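Local coordinates for protein polyketide synthase PksL (Bacillus subtilis, PDB 5E1V) that probably removes water from beta-hydroxyacyl intermediates during bacillaene assembly, as the monomeric dehydratase domain of a trans-AT polyketide synthase split module, at residues Gln40-His45 / Gly83-Thr88; Lys90-Arg95 / Ser101-Tyr106. All blocks are in the same frame, centred on the assembly; numbering follows the deposited sequence.

Contact 1 (Gln40-His45 / Gly83-Thr88); sequences QIFREH and GQWQIT
F42 on helix 34-44 drives the edge of its ring into the indole face of W85 on strand 84-94. The two rings form an edge-to-face (T-shaped) pair: the phenyl ring and the five-membered ring of the indole have centroids 5.2 Å apart and planes at 83°. The closest touch runs from F42 CE1 to W85 CD2 at 3.7 Å, with CE1 poised over the centre of the indole, while F42 CZ reaches W85 CG at 4.0 Å. F42 CG stands anti to the carbonyl carbon (chi1 -82°), beside the backbone N, which directs the ring at the strand. Beside this close fit the packing is slacker: I87 CD1 comes only to 4.3 Å from F42 CE2. L52, C77 and M111 also touch F42, and F47 meets W85 with a second ring; among such apolar neighbours a large, flat hydrocarbon suits the buried place of F42. The outer side of the helix is polar and more open to solvent, and there R43 NH2 donates to Q40 OE1 from above the carbonyl plane. Just past the helix end, exposed H45 sends ND1 back to I41 O in a nearly straight bond of 169°. Replacing W85 by an alanine would probably leave the F42 edge without its aromatic face and open a gap between helix and strand. Helix against sheet is the basic packing of the hot-dog fold, to which this dehydratase family belongs, and here it relies on dispersion and the weak attraction of ring C-H groups for a pi face.

Contact 2 (Lys90-Arg95 / Ser101-Tyr106); sequences KGIEKR and SEEKLY
Strands 84-94 and 104-112 run antiparallel as the two arms of a beta hairpin, where G91 and K104 form a hydrogen-bonded pair and K90 and L105 a non-hydrogen-bonded one. G91 N gives its hydrogen to K104 O at 2.8 Å, and K104 N returns one to G91 O at 2.9 Å. Nearer the turn, S101 N binds E93 O, a single bond past the regular pairing, where the register has slipped by one residue. Glycine is well suited to position 91 because the Y106 ring turns its edge to the backbone there, with CD2 3.7 Å from G91 N; a beta carbon on G91 would run into CE2. Y106 also rests on I71 and L73, so the ring lies between the G91 backbone and the side chains of strand 70-81. Around K90 and E103 the hairpin is far more open to solvent. The K90 chain crosses that of E103, and its CD lies 3.6 Å from E103 OE1, whereas the charged ends stay apart, with NZ 5.5 Å from OE2. The lysine therefore offers its methylene groups to the carboxylate, and any attraction between the opposite charges is probably modest. E103 can reach this place because CG stands anti to its backbone N (chi1 -178°) and the chain continues extended. Its CB meets I92 CG1, giving the beta-branched isoleucine some apolar cover. Past the strand end, R95 NH1 makes a salt bridge with E93 OE2 and a second one with E66. The other branch of I92 leans toward the turn, placing CG2 3.2 Å from S101 O.

How the contacts relate
From the N terminus, helix 34-44 comes first, and the chain then passes through strands 53-59, 63-65 and 70-81 before strand 84-94 returns to it. Contact 1 closes that long loop, with 37 residues between its segments. Contact 2 opens only afterwards and closes a much shorter one, five residues at the tip of the hairpin formed by strands 84-94 and 104-112. The two are thus in series, neither nested nor crossing, with centres about 21 Å apart. Strand 84-94 serves both: its beginning packs against the helix, and, though it neighbours strand 104-112 along its length, contact 2 takes the end nearest the turn, joining the buried helix-sheet interface to the hairpin's solvent-facing end.

Contact 1 (Gln40-His45 / Gly83-Thr88)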
# COMPACT_ATOMS: atom_id res chain seq x y z
N GLN A 40 -9.33 -5.20 -7.10
CA GLN A 40 -9.71 -6.59 -7.56
C GLN A 40 -11.20 -6.81 -7.60
O GLN A 40 -11.70 -7.46 -8.51
CB GLN A 40 -9.07 -7.71 -6.74
CG GLN A 40 -7.57 -7.68 -6.87
CD GLN A 40 -6.96 -8.62 -7.86
OE1 GLN A 40 -7.64 -9.31 -8.63
NE2 GLN A 40 -5.63 -8.78 -7.72
N ILE A 41 -11.89 -6.37 -6.54
CA ILE A 41 -13.29 -6.50 -6.39
C ILE A 41 -14.05 -5.78 -7.55
O ILE A 41 -14.95 -6.33 -8.20
CB ILE A 41 -13.73 -5.96 -5.03
CG1 ILE A 41 -13.26 -6.94 -3.93
CG2 ILE A 41 -15.25 -5.88 -4.94
CD1 ILE A 41 -13.26 -6.29 -2.61
N PHE A 42 -13.69 -4.54 -7.80
CA PHE A 42 -14.38 -3.80 -8.89
C PHE A 42 -14.06 -4.35 -10.25
O PHE A 42 -14.94 -4.36 -11.16
CB PHE A 42 -13.95 -2.37 -8.78
CG PHE A 42 -14.76 -1.62 -7.72
CD1 PHE A 42 -15.96 -1.03 -8.04
CD2 PHE A 42 -14.36 -1.62 -6.39
CE1 PHE A 42 -16.65 -0.34 -7.06
CE2 PHE A 42 -15.10 -1.03 -5.39
CZ PHE A 42 -16.24 -0.38 -5.74
N ARG A 43 -12.82 -4.82 -10.43
CA ARG A 43 -12.44 -5.47 -11.69
C ARG A 43 -13.34 -6.70 -11.97
O ARG A 43 -13.72 -6.96 -13.15
CB ARG A 43 -10.98 -5.90 -11.72
CG ARG A 43 -10.63 -6.53 -13.06
CD ARG A 43 -9.12 -6.64 -13.28
NE ARG A 43 -8.54 -7.62 -12.33
CZ ARG A 43 -7.28 -8.06 -12.42
NH1 ARG A 43 -6.54 -7.64 -13.43
NH2 ARG A 43 -6.82 -8.92 -11.54
N GLU A 44 -13.63 -7.45 -10.92
CA GLU A 44 -14.41 -8.68 -11.09
C GLU A 44 -15.81 -8.39 -11.60
O GLU A 44 -16.44 -9.24 -12.29
CB GLU A 44 -14.43 -9.45 -9.76
N HIS A 45 -16.27 -7.15 -11.32
CA HIS A 45 -17.58 -6.63 -11.78
C HIS A 45 -17.51 -5.76 -13.00
O HIS A 45 -18.56 -5.23 -13.42
CB HIS A 45 -18.28 -5.95 -10.64
CG HIS A 45 -18.65 -6.90 -9.56
ND1 HIS A 45 -17.82 -7.24 -8.51
CD2 HIS A 45 -19.76 -7.65 -9.42
CE1 HIS A 45 -18.41 -8.16 -7.76
NE2 HIS A 45 -19.59 -8.42 -8.30
N GLY A 83 -22.54 6.10 -9.64
CA GLY A 83 -21.09 6.04 -9.73
C GLY A 83 -20.32 6.30 -8.43
O GLY A 83 -19.13 6.63 -8.47
N GLN A 84 -21.00 6.21 -7.28
CA GLN A 84 -20.34 6.48 -5.98
C GLN A 84 -20.57 5.34 -5.00
O GLN A 84 -21.71 5.08 -4.60
CB GLN A 84 -20.80 7.80 -5.42
CG GLN A 84 -20.35 8.95 -6.32
CD GLN A 84 -20.87 10.29 -5.89
OE1 GLN A 84 -22.03 10.42 -5.46
NE2 GLN A 84 -20.04 11.29 -5.99
N TRP A 85 -19.50 4.62 -4.63
CA TRP A 85 -19.69 3.49 -3.69
C TRP A 85 -19.02 3.78 -2.33
O TRP A 85 -17.93 4.35 -2.25
CB TRP A 85 -19.17 2.10 -4.25
CG TRP A 85 -19.81 1.50 -5.48
CD1 TRP A 85 -20.66 0.42 -5.55
CD2 TRP A 85 -19.61 1.93 -6.81
NE1 TRP A 85 -21.01 0.20 -6.86
CE2 TRP A 85 -20.34 1.09 -7.65
CE3 TRP A 85 -18.80 2.90 -7.36
CZ2 TRP A 85 -20.34 1.24 -9.01
CZ3 TRP A 85 -18.79 3.04 -8.73
CH2 TRP A 85 -19.57 2.25 -9.53
N GLN A 86 -19.67 3.35 -1.26
CA GLN A 86 -19.10 3.41 0.08
C GLN A 86 -18.67 1.96 0.28
O GLN A 86 -19.42 1.05 0.05
CB GLN A 86 -20.10 3.83 1.16
CG GLN A 86 -19.55 4.62 2.46
CD GLN A 86 -18.08 4.43 3.08
OE1 GLN A 86 -17.69 3.37 3.58
NE2 GLN A 86 -17.31 5.58 3.16
N ILE A 87 -17.47 1.81 0.75
CA ILE A 87 -16.86 0.50 1.02
C ILE A 87 -16.66 0.36 2.52
O ILE A 87 -16.17 1.24 3.19
CB ILE A 87 -15.47 0.45 0.32
CG1 ILE A 87 -15.57 0.64 -1.20
CG2 ILE A 87 -14.76 -0.88 0.57
CD1 ILE A 87 -14.28 1.18 -1.75
N THR A 88 -17.01 -0.79 3.07
CA THR A 88 -16.69 -1.07 4.48
C THR A 88 -16.10 -2.51 4.57
O THR A 88 -16.53 -3.42 3.83
CB THR A 88 -18.00 -1.02 5.29
OG1 THR A 88 -18.81 -2.07 4.74
CG2 THR A 88 -18.74 0.27 5.12

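Contact 2 (Lys90-Arg95 / Ser101-Tyr106)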
# COMPACT_ATOMS: atom_id res chain seq x y z
N LYS A 90 -15.36 -5.39 7.30
CA LYS A 90 -15.51 -5.79 8.69
C LYS A 90 -15.25 -7.30 8.76
O LYS A 90 -15.66 -8.06 7.89
CB LYS A 90 -16.92 -5.44 9.17
CG LYS A 90 -17.98 -5.70 8.16
CD LYS A 90 -19.36 -5.22 8.65
CE LYS A 90 -19.59 -3.76 8.39
NZ LYS A 90 -20.63 -3.62 7.33
N GLY A 91 -14.57 -7.72 9.81
CA GLY A 91 -14.16 -9.05 9.91
C GLY A 91 -14.46 -9.73 11.26
O GLY A 91 -14.56 -9.10 12.31
N ILE A 92 -14.58 -11.02 11.17
CA ILE A 92 -14.75 -11.91 12.33
C ILE A 92 -13.61 -12.92 12.39
O ILE A 92 -13.34 -13.59 11.42
CB ILE A 92 -16.06 -12.71 12.12
CG1 ILE A 92 -17.23 -11.73 11.95
CG2 ILE A 92 -16.23 -13.69 13.26
CD1 ILE A 92 -18.58 -12.29 11.50
N GLU A 93 -13.00 -13.08 13.55
CA GLU A 93 -11.96 -14.06 13.73
C GLU A 93 -12.47 -15.47 14.11
O GLU A 93 -13.17 -15.62 15.09
CB GLU A 93 -10.99 -13.57 14.79
CG GLU A 93 -9.81 -14.55 14.97
CD GLU A 93 -9.33 -14.73 16.39
OE1 GLU A 93 -10.05 -15.33 17.19
OE2 GLU A 93 -8.18 -14.34 16.70
N LYS A 94 -12.07 -16.48 13.34
CA LYS A 94 -12.52 -17.85 13.53
C LYS A 94 -11.32 -18.64 13.97
O LYS A 94 -10.22 -18.54 13.42
CB LYS A 94 -13.13 -18.43 12.26
CG LYS A 94 -14.55 -17.93 12.00
CD LYS A 94 -15.20 -18.61 10.79
CE LYS A 94 -16.36 -17.78 10.26
NZ LYS A 94 -17.02 -18.41 9.08
N ARG A 95 -11.51 -19.40 15.02
CA ARG A 95 -10.42 -20.19 15.49
C ARG A 95 -10.98 -21.34 16.28
O ARG A 95 -12.20 -21.56 16.36
CB ARG A 95 -9.51 -19.35 16.37
CG ARG A 95 -8.04 -19.74 16.32
CD ARG A 95 -7.42 -19.61 17.69
NE ARG A 95 -7.26 -18.20 18.04
CZ ARG A 95 -6.09 -17.56 18.18
NH1 ARG A 95 -6.06 -16.26 18.51
NH2 ARG A 95 -4.96 -18.20 18.01
N SER A 101 -15.26 -14.94 16.89
CA SER A 101 -15.24 -13.74 17.80
C SER A 101 -16.19 -12.57 17.31
O SER A 101 -16.86 -12.75 16.30
CB SER A 101 -13.80 -13.25 17.98
OG SER A 101 -13.53 -12.82 19.31
N GLU A 102 -16.27 -11.42 18.00
CA GLU A 102 -17.27 -10.35 17.58
C GLU A 102 -16.79 -9.48 16.36
O GLU A 102 -15.64 -9.26 16.19
CB GLU A 102 -17.80 -9.49 18.74
CG GLU A 102 -16.99 -8.24 19.10
CD GLU A 102 -15.75 -8.52 19.96
OE1 GLU A 102 -15.83 -9.35 20.88
OE2 GLU A 102 -14.70 -7.88 19.72
N GLU A 103 -17.70 -9.03 15.52
CA GLU A 103 -17.33 -8.37 14.26
C GLU A 103 -16.63 -7.03 14.48
O GLU A 103 -17.12 -6.21 15.23
CB GLU A 103 -18.57 -8.25 13.42
CG GLU A 103 -18.40 -7.64 12.07
CD GLU A 103 -19.71 -7.57 11.37
OE1 GLU A 103 -19.88 -8.32 10.39
OE2 GLU A 103 -20.58 -6.79 11.85
N LYS A 104 -15.48 -6.82 13.82
CA LYS A 104 -14.65 -5.62 13.98
C LYS A 104 -14.50 -4.88 12.66
O LYS A 104 -14.34 -5.52 11.57
CB LYS A 104 -13.24 -5.99 14.41
CG LYS A 104 -13.14 -6.58 15.79
CD LYS A 104 -11.66 -6.84 16.12
CE LYS A 104 -11.52 -7.74 17.35
NZ LYS A 104 -10.18 -7.50 17.99
N LEU A 105 -14.62 -3.55 12.77
CA LEU A 105 -14.34 -2.65 11.64
C LEU A 105 -12.84 -2.46 11.39
O LEU A 105 -12.00 -2.04 12.25
CB LEU A 105 -15.06 -1.29 11.80
CG LEU A 105 -14.91 -0.35 10.59
CD1 LEU A 105 -15.69 -0.80 9.38
CD2 LEU A 105 -15.25 1.08 10.95
N TYR A 106 -12.44 -2.82 10.16
CA TYR A 106 -11.07 -2.60 9.77
C TYR A 106 -10.81 -1.39 8.89
O TYR A 106 -9.75 -0.76 9.04
CB TYR A 106 -10.56 -3.91 9.10
CG TYR A 106 -10.40 -5.05 10.11
CD1 TYR A 106 -9.24 -5.13 10.90
CD2 TYR A 106 -11.32 -6.05 10.21
CE1 TYR A 106 -9.08 -6.16 11.80
CE2 TYR A 106 -11.16 -7.09 11.11
CZ TYR A 106 -10.03 -7.14 11.88
OH TYR A 106 -9.81 -8.19 12.75